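PDB 3PSH: molybdate-binding protein MolA from Haemophilus influenzae, which binds molybdate and tungstate, but not sulfate or phosphate, in the periplasm and serves the low-affinity molybdate importer MolBCA. Local coordinates for residues I107-V119 against K134-I147. Sequence-based numbering, arbitrary orientation.
Sequences IPVVAISLRTGEV and KAYNDGLKQGIELI
Leu114 lays its CD2 methyl 3.9 Å from the CA of Gly143, one helical turn beyond Gly139, over which the backbone of Leu114 and Arg115 passes. The two glycines face the loop, and their lack of side chains lets it come so close that the CA atoms of Arg115 and Gly139 are 3.6 Å apart. Thr116 supplies the direct polar link. Thr116 N donates to Ala135 O (2.9 Å) in a nearly straight bond, 167° at the hydrogen, although the donor is tilted from the carbonyl plane. With chi1 at 55°, Thr116 OG1 pairs with a water, and that water donates to Asp138 OD2, while Thr116 CG2 rests against Gln142 OE1 at 3.7 Å. A second water donates to both Arg115 O and Gln142 OE1, the latter also hydrogen-bonded to Gln7 NE2. Arg115 and Tyr136 run side by side; Arg115 CB lies 3.6 Å from Tyr136 CE1. Arg115 NH2 is hydrogen-bonded to the backbone O of Glu121 and of Lys124, and Tyr136 OH to that of Gly199. Farther back, strand 109-112, an outermost strand of its parallel sheet, meets the helix through Ile112 CD1 and Leu146 CD2 (3.5 Å). Leu114 also touches Gln27 of the molybdate site; the side chain of Leu114 lies about 7 Å from the molybdate at nearest atoms. An apolar strand-helix part and a hydrated loop part thus join strand 109-112 to helix 132-151 near that site.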
ATOM      1  N   ILE A 107      20.670   4.087 -16.910  1.00 14.47           N
ATOM      2  CA  ILE A 107      20.442   3.283 -15.747  1.00 15.04           C
ATOM      3  C   ILE A 107      19.056   2.611 -16.000  1.00 16.53           C
ATOM      4  O   ILE A 107      18.096   3.322 -16.352  1.00 15.47           O
ATOM      5  CB  ILE A 107      20.312   4.112 -14.490  1.00 15.68           C
ATOM      6  CG1 ILE A 107      21.634   4.798 -14.117  1.00 13.35           C
ATOM      7  CG2 ILE A 107      19.969   3.253 -13.334  1.00 12.91           C
ATOM      8  CD1 ILE A 107      21.333   6.022 -13.177  1.00 16.32           C
ATOM      9  N   PRO A 108      18.967   1.283 -15.841  1.00 15.58           N
ATOM     10  CA  PRO A 108      17.676   0.564 -16.102  1.00 14.38           C
ATOM     11  C   PRO A 108      16.627   1.081 -15.066  1.00 12.79           C
ATOM     12  O   PRO A 108      16.941   1.336 -13.905  1.00 11.87           O
ATOM     13  CB  PRO A 108      18.022  -0.945 -15.820  1.00 13.43           C
ATOM     14  CG  PRO A 108      19.541  -0.947 -15.833  1.00 18.01           C
ATOM     15  CD  PRO A 108      20.026   0.365 -15.396  1.00 13.94           C
ATOM     16  N   VAL A 109      15.383   1.155 -15.529  1.00 13.06           N
ATOM     17  CA  VAL A 109      14.268   1.592 -14.695  1.00 12.38           C
ATOM     18  C   VAL A 109      13.169   0.497 -14.701  1.00 11.02           C
ATOM     19  O   VAL A 109      12.826  -0.029 -15.771  1.00 14.55           O
ATOM     20  CB  VAL A 109      13.608   2.832 -15.387  1.00 11.33           C
ATOM     21  CG1 VAL A 109      12.167   3.189 -14.708  1.00 12.06           C
ATOM     22  CG2 VAL A 109      14.493   4.055 -15.267  1.00 11.32           C
ATOM     23  N   VAL A 110      12.635   0.202 -13.517  1.00 10.91           N
ATOM     24  CA  VAL A 110      11.625  -0.823 -13.404  1.00 10.59           C
ATOM     25  C   VAL A 110      10.450  -0.175 -12.661  1.00 12.13           C
ATOM     26  O   VAL A 110      10.606   0.286 -11.520  1.00 13.44           O
ATOM     27  CB  VAL A 110      12.089  -1.983 -12.528  1.00 12.19           C
ATOM     28  CG1 VAL A 110      10.934  -3.079 -12.308  1.00 12.89           C
ATOM     29  CG2 VAL A 110      13.253  -2.671 -13.209  1.00  9.88           C
ATOM     30  N   ALA A 111       9.355  -0.030 -13.421  1.00 12.89           N
ATOM     31  CA  ALA A 111       8.089   0.671 -12.927  1.00 14.36           C
ATOM     32  C   ALA A 111       7.194  -0.349 -12.235  1.00 15.04           C
ATOM     33  O   ALA A 111       7.013  -1.540 -12.761  1.00 16.10           O
ATOM     34  CB  ALA A 111       7.377   1.318 -14.131  1.00 12.59           C
ATOM     35  N   ILE A 112       6.739   0.007 -11.041  1.00 12.32           N
ATOM     36  CA  ILE A 112       5.916  -0.930 -10.281  1.00 11.85           C
ATOM     37  C   ILE A 112       4.551  -0.260 -10.003  1.00 11.93           C
ATOM     38  O   ILE A 112       4.473   0.850  -9.528  1.00 13.86           O
ATOM     39  CB  ILE A 112       6.589  -1.261  -8.956  1.00 11.63           C
ATOM     40  CG1 ILE A 112       7.887  -2.085  -9.168  1.00 12.20           C
ATOM     41  CG2 ILE A 112       5.572  -2.081  -7.990  1.00 13.89           C
ATOM     42  CD1 ILE A 112       7.773  -3.542  -9.762  1.00 12.98           C
ATOM     43  N   SER A 113       3.494  -1.020 -10.323  1.00 13.63           N
ATOM     44  CA  SER A 113       2.158  -0.506 -10.069  1.00 12.96           C
ATOM     45  C   SER A 113       1.445  -1.400  -9.053  1.00 12.38           C
ATOM     46  O   SER A 113       0.414  -0.946  -8.545  1.00 14.73           O
ATOM     47  CB  SER A 113       1.278  -0.597 -11.316  1.00 15.13           C
ATOM     48  OG  SER A 113       1.157  -1.935 -11.722  1.00 13.04           O
ATOM     49  N   LEU A 114       1.888  -2.676  -8.851  1.00 12.31           N
ATOM     50  CA  LEU A 114       1.095  -3.637  -8.044  1.00 12.30           C
ATOM     51  C   LEU A 114      -0.362  -3.783  -8.577  1.00 15.10           C
ATOM     52  O   LEU A 114      -1.326  -4.161  -7.817  1.00 13.77           O
ATOM     53  CB  LEU A 114       1.098  -3.250  -6.549  1.00 13.34           C
ATOM     54  CG  LEU A 114       2.533  -3.098  -6.017  1.00 15.19           C
ATOM     55  CD1 LEU A 114       2.408  -2.763  -4.487  1.00 12.35           C
ATOM     56  CD2 LEU A 114       3.379  -4.330  -6.225  1.00 13.88           C
ATOM     57  N   ARG A 115      -0.541  -3.543  -9.852  1.00 14.80           N
ATOM     58  CA  ARG A 115      -1.825  -3.718 -10.523  1.00 16.72           C
ATOM     59  C   ARG A 115      -1.643  -4.256 -11.961  1.00 17.28           C
ATOM     60  O   ARG A 115      -0.718  -3.874 -12.730  1.00 16.36           O
ATOM     61  CB  ARG A 115      -2.628  -2.390 -10.457  1.00 18.18           C
ATOM     62  CG  ARG A 115      -2.536  -1.372 -11.536  1.00 22.69           C
ATOM     63  CD  ARG A 115      -3.716  -0.397 -11.443  1.00 19.67           C
ATOM     64  NE  ARG A 115      -3.453   0.723 -12.317  1.00 21.58           N
ATOM     65  CZ  ARG A 115      -2.974   1.868 -11.917  1.00 18.18           C
ATOM     66  NH1 ARG A 115      -2.648   2.125 -10.636  1.00 22.46           N
ATOM     67  NH2 ARG A 115      -2.756   2.764 -12.807  1.00 23.58           N
ATOM     68  N   THR A 116      -2.538  -5.118 -12.378  1.00 15.03           N
ATOM     69  CA  THR A 116      -2.610  -5.429 -13.829  1.00 17.59           C
ATOM     70  C   THR A 116      -3.667  -4.458 -14.374  1.00 19.56           C
ATOM     71  O   THR A 116      -3.448  -3.242 -14.446  1.00 22.53           O
ATOM     72  CB  THR A 116      -2.841  -6.965 -14.077  1.00 13.25           C
ATOM     73  OG1 THR A 116      -3.999  -7.378 -13.356  1.00 15.68           O
ATOM     74  CG2 THR A 116      -1.667  -7.797 -13.635  1.00 14.13           C
ATOM     75  N   GLY A 117      -4.811  -4.954 -14.753  1.00 21.92           N
ATOM     76  CA  GLY A 117      -5.852  -4.107 -15.273  1.00 24.31           C
ATOM     77  C   GLY A 117      -5.599  -3.674 -16.709  1.00 24.06           C
ATOM     78  O   GLY A 117      -4.623  -4.091 -17.357  1.00 24.01           O
ATOM     79  N   GLU A 118      -6.491  -2.800 -17.160  1.00 25.23           N
ATOM     80  CA  GLU A 118      -6.461  -2.207 -18.502  1.00 25.89           C
ATOM     81  C   GLU A 118      -5.032  -1.601 -18.789  1.00 26.39           C
ATOM     82  O   GLU A 118      -4.514  -0.748 -18.030  1.00 25.17           O
ATOM     83  CB  GLU A 118      -7.549  -1.088 -18.518  1.00 26.61           C
ATOM     84  CG  GLU A 118      -9.069  -1.489 -18.714  1.00 30.49           C
ATOM     85  CD  GLU A 118      -9.704  -2.303 -17.607  1.00 33.83           C
ATOM     86  OE1 GLU A 118      -9.335  -2.169 -16.417  1.00 26.18           O
ATOM     87  OE2 GLU A 118     -10.642  -3.076 -17.963  1.00 37.12           O
ATOM     88  N   VAL A 119      -4.412  -2.037 -19.880  1.00 27.40           N
ATOM     89  CA  VAL A 119      -3.167  -1.422 -20.373  1.00 29.20           C
ATOM     90  C   VAL A 119      -3.090   0.076 -20.520  1.00 28.38           C
ATOM     91  O   VAL A 119      -2.047   0.668 -20.174  1.00 29.56           O
ATOM     92  CB  VAL A 119      -2.743  -2.001 -21.735  1.00 31.71           C
ATOM     93  CG1 VAL A 119      -1.577  -2.949 -21.596  1.00 33.96           C
ATOM     94  CG2 VAL A 119      -3.972  -2.625 -22.524  1.00 31.36           C
ATOM     95  N   LYS A 134      -9.540  -8.123  -9.315  1.00 13.95           N
ATOM     96  CA  LYS A 134      -8.659  -8.991 -10.058  1.00 13.91           C
ATOM     97  C   LYS A 134      -7.294  -8.224 -10.357  1.00 13.65           C
ATOM     98  O   LYS A 134      -6.219  -8.783 -10.217  1.00 15.04           O
ATOM     99  CB  LYS A 134      -9.328  -9.431 -11.411  1.00 15.81           C
ATOM    100  CG  LYS A 134      -8.367 -10.401 -12.194  1.00 17.01           C
ATOM    101  CD  LYS A 134      -9.232 -10.935 -13.438  1.00 24.25           C
ATOM    102  CE  LYS A 134      -8.444 -11.630 -14.510  1.00 29.67           C
ATOM    103  NZ  LYS A 134      -7.664 -12.662 -13.849  1.00 27.99           N
ATOM    104  N   ALA A 135      -7.414  -7.002 -10.739  1.00 13.39           N
ATOM    105  CA  ALA A 135      -6.284  -6.221 -11.168  1.00 14.90           C
ATOM    106  C   ALA A 135      -5.347  -6.093  -9.992  1.00 15.25           C
ATOM    107  O   ALA A 135      -4.125  -6.198 -10.175  1.00 13.56           O
ATOM    108  CB  ALA A 135      -6.760  -4.827 -11.650  1.00 14.08           C
ATOM    109  N   TYR A 136      -5.876  -5.735  -8.821  1.00 14.37           N
ATOM    110  CA  TYR A 136      -4.987  -5.642  -7.632  1.00 11.95           C
ATOM    111  C   TYR A 136      -4.491  -6.975  -7.065  1.00 12.12           C
ATOM    112  O   TYR A 136      -3.331  -7.139  -6.550  1.00 13.50           O
ATOM    113  CB  TYR A 136      -5.581  -4.726  -6.500  1.00 12.26           C
ATOM    114  CG  TYR A 136      -5.584  -3.231  -6.937  1.00 11.78           C
ATOM    115  CD1 TYR A 136      -4.324  -2.590  -7.165  1.00 12.17           C
ATOM    116  CD2 TYR A 136      -6.774  -2.450  -7.058  1.00 12.58           C
ATOM    117  CE1 TYR A 136      -4.300  -1.209  -7.527  1.00 14.50           C
ATOM    118  CE2 TYR A 136      -6.717  -1.078  -7.407  1.00 13.60           C
ATOM    119  CZ  TYR A 136      -5.461  -0.494  -7.616  1.00 17.30           C
ATOM    120  OH  TYR A 136      -5.382   0.800  -8.012  1.00 16.50           O
ATOM    121  N   ASN A 137      -5.361  -8.004  -7.092  1.00 12.10           N
ATOM    122  CA  ASN A 137      -4.895  -9.315  -6.697  1.00 13.48           C
ATOM    123  C   ASN A 137      -3.715  -9.826  -7.581  1.00 12.33           C
ATOM    124  O   ASN A 137      -2.648 -10.220  -7.118  1.00 12.59           O
ATOM    125  CB  ASN A 137      -6.027 -10.311  -6.784  1.00 13.56           C
ATOM    126  CG  ASN A 137      -7.072 -10.075  -5.659  1.00 15.37           C
ATOM    127  OD1 ASN A 137      -6.747  -9.396  -4.684  1.00 14.95           O
ATOM    128  ND2 ASN A 137      -8.282 -10.645  -5.799  1.00 19.49           N
ATOM    129  N   ASP A 138      -3.988  -9.825  -8.881  1.00 14.11           N
ATOM    130  CA  ASP A 138      -2.977 -10.324  -9.808  1.00 15.08           C
ATOM    131  C   ASP A 138      -1.761  -9.381  -9.852  1.00 16.61           C
ATOM    132  O   ASP A 138      -0.651  -9.810 -10.014  1.00 13.59           O
ATOM    133  CB  ASP A 138      -3.581 -10.375 -11.194  1.00 14.98           C
ATOM    134  CG  ASP A 138      -4.599 -11.543 -11.384  1.00 18.14           C
ATOM    135  OD1 ASP A 138      -4.691 -12.377 -10.444  1.00 18.56           O
ATOM    136  OD2 ASP A 138      -5.249 -11.557 -12.472  1.00 17.13           O
ATOM    137  N   GLY A 139      -1.983  -8.125  -9.566  1.00 13.74           N
ATOM    138  CA  GLY A 139      -0.909  -7.089  -9.719  1.00 14.71           C
ATOM    139  C   GLY A 139       0.023  -7.161  -8.506  1.00 13.24           C
ATOM    140  O   GLY A 139       1.264  -6.953  -8.680  1.00 14.96           O
ATOM    141  N   LEU A 140      -0.518  -7.522  -7.312  1.00 12.69           N
ATOM    142  CA  LEU A 140       0.282  -7.612  -6.122  1.00 13.43           C
ATOM    143  C   LEU A 140       1.137  -8.824  -6.298  1.00 14.02           C
ATOM    144  O   LEU A 140       2.341  -8.768  -6.117  1.00 13.92           O
ATOM    145  CB  LEU A 140      -0.644  -7.798  -4.883  1.00 11.82           C
ATOM    146  CG  LEU A 140       0.155  -7.993  -3.596  1.00 12.98           C
ATOM    147  CD1 LEU A 140       1.119  -6.899  -3.256  1.00 10.87           C
ATOM    148  CD2 LEU A 140      -0.921  -8.048  -2.478  1.00 10.05           C
ATOM    149  N   LYS A 141       0.541  -9.930  -6.747  1.00 14.40           N
ATOM    150  CA  LYS A 141       1.312 -11.153  -6.953  1.00 14.34           C
ATOM    151  C   LYS A 141       2.399 -10.896  -8.037  1.00 15.85           C
ATOM    152  O   LYS A 141       3.557 -11.345  -7.847  1.00 16.86           O
ATOM    153  CB  LYS A 141       0.406 -12.328  -7.484  1.00 14.29           C
ATOM    154  CG  LYS A 141       1.113 -13.580  -7.859  1.00 18.31           C
ATOM    155  CD  LYS A 141       0.028 -14.584  -8.288  1.00 22.24           C
ATOM    156  CE  LYS A 141       0.541 -15.748  -9.123  1.00 26.64           C
ATOM    157  NZ  LYS A 141       1.786 -16.411  -8.794  1.00 27.56           N
ATOM    158  N   GLN A 142       2.023 -10.309  -9.152  1.00 15.00           N
ATOM    159  CA  GLN A 142       2.996 -10.076 -10.313  1.00 12.73           C
ATOM    160  C   GLN A 142       4.120  -9.113  -9.837  1.00 13.57           C
ATOM    161  O   GLN A 142       5.320  -9.274 -10.130  1.00 16.44           O
ATOM    162  CB  GLN A 142       2.248  -9.519 -11.504  1.00 13.32           C
ATOM    163  CG  GLN A 142       3.111  -8.981 -12.587  1.00 17.26           C
ATOM    164  CD  GLN A 142       2.295  -8.327 -13.670  1.00 17.24           C
ATOM    165  OE1 GLN A 142       2.000  -7.178 -13.564  1.00 17.19           O
ATOM    166  NE2 GLN A 142       2.023  -9.060 -14.796  1.00 23.50           N
ATOM    167  N   GLY A 143       3.699  -8.085  -9.048  1.00 11.84           N
ATOM    168  CA  GLY A 143       4.681  -7.145  -8.534  1.00 11.19           C
ATOM    169  C   GLY A 143       5.692  -7.702  -7.567  1.00 11.86           C
ATOM    170  O   GLY A 143       6.880  -7.419  -7.619  1.00 12.76           O
ATOM    171  N   ILE A 144       5.159  -8.424  -6.583  1.00 11.20           N
ATOM    172  CA  ILE A 144       6.044  -9.086  -5.645  1.00 11.85           C
ATOM    173  C   ILE A 144       7.000 -10.025  -6.442  1.00 10.36           C
ATOM    174  O   ILE A 144       8.222 -10.071  -6.135  1.00 13.35           O
ATOM    175  CB  ILE A 144       5.240  -9.868  -4.508  1.00 10.84           C
ATOM    176  CG1 ILE A 144       4.529  -8.873  -3.561  1.00 11.96           C
ATOM    177  CG2 ILE A 144       6.258 -10.712  -3.673  1.00 15.23           C
ATOM    178  CD1 ILE A 144       3.643  -9.663  -2.537  1.00 15.58           C
ATOM    179  N   GLU A 145       6.372 -10.785  -7.340  1.00 13.03           N
ATOM    180  CA  GLU A 145       7.261 -11.711  -8.157  1.00 12.96           C
ATOM    181  C   GLU A 145       8.359 -10.996  -8.868  1.00 14.65           C
ATOM    182  O   GLU A 145       9.544 -11.496  -8.919  1.00 14.20           O
ATOM    183  CB  GLU A 145       6.469 -12.648  -9.055  1.00 13.55           C
ATOM    184  CG  GLU A 145       5.548 -13.585  -8.232  1.00 16.25           C
ATOM    185  CD  GLU A 145       4.490 -14.269  -9.100  1.00 18.19           C
ATOM    186  OE1 GLU A 145       4.284 -13.827 -10.244  1.00 24.17           O
ATOM    187  OE2 GLU A 145       3.836 -15.183  -8.586  1.00 24.91           O
ATOM    188  N   LEU A 146       8.013  -9.849  -9.426  1.00 13.72           N
ATOM    189  CA  LEU A 146       9.031  -9.027 -10.246  1.00 13.12           C
ATOM    190  C   LEU A 146      10.121  -8.470  -9.329  1.00 15.32           C
ATOM    191  O   LEU A 146      11.282  -8.580  -9.635  1.00 14.31           O
ATOM    192  CB  LEU A 146       8.325  -7.923 -11.032  1.00 14.52           C
ATOM    193  CG  LEU A 146       9.262  -6.863 -11.675  1.00 12.16           C
ATOM    194  CD1 LEU A 146      10.124  -7.643 -12.807  1.00 19.21           C
ATOM    195  CD2 LEU A 146       8.326  -5.769 -12.418  1.00 15.96           C
ATOM    196  N   ILE A 147       9.735  -7.872  -8.187  1.00 12.05           N
ATOM    197  CA  ILE A 147      10.733  -7.275  -7.279  1.00 13.80           C
ATOM    198  C   ILE A 147      11.618  -8.436  -6.768  1.00 14.51           C
ATOM    199  O   ILE A 147      12.842  -8.279  -6.669  1.00 13.01           O
ATOM    200  CB  ILE A 147      10.002  -6.541  -6.119  1.00 13.58           C
ATOM    201  CG1 ILE A 147       9.129  -5.443  -6.729  1.00 14.53           C
ATOM    202  CG2 ILE A 147      11.010  -6.069  -5.066  1.00 16.49           C
ATOM    203  CD1 ILE A 147       8.016  -4.813  -5.808  1.00 12.81           C
TER
HETATM  204  O   HOH W   1       0.950  -4.905 -14.744  1.00 19.03           O
HETATM  205  O   HOH W   2      -4.733  -9.799 -14.361  1.00 21.74           O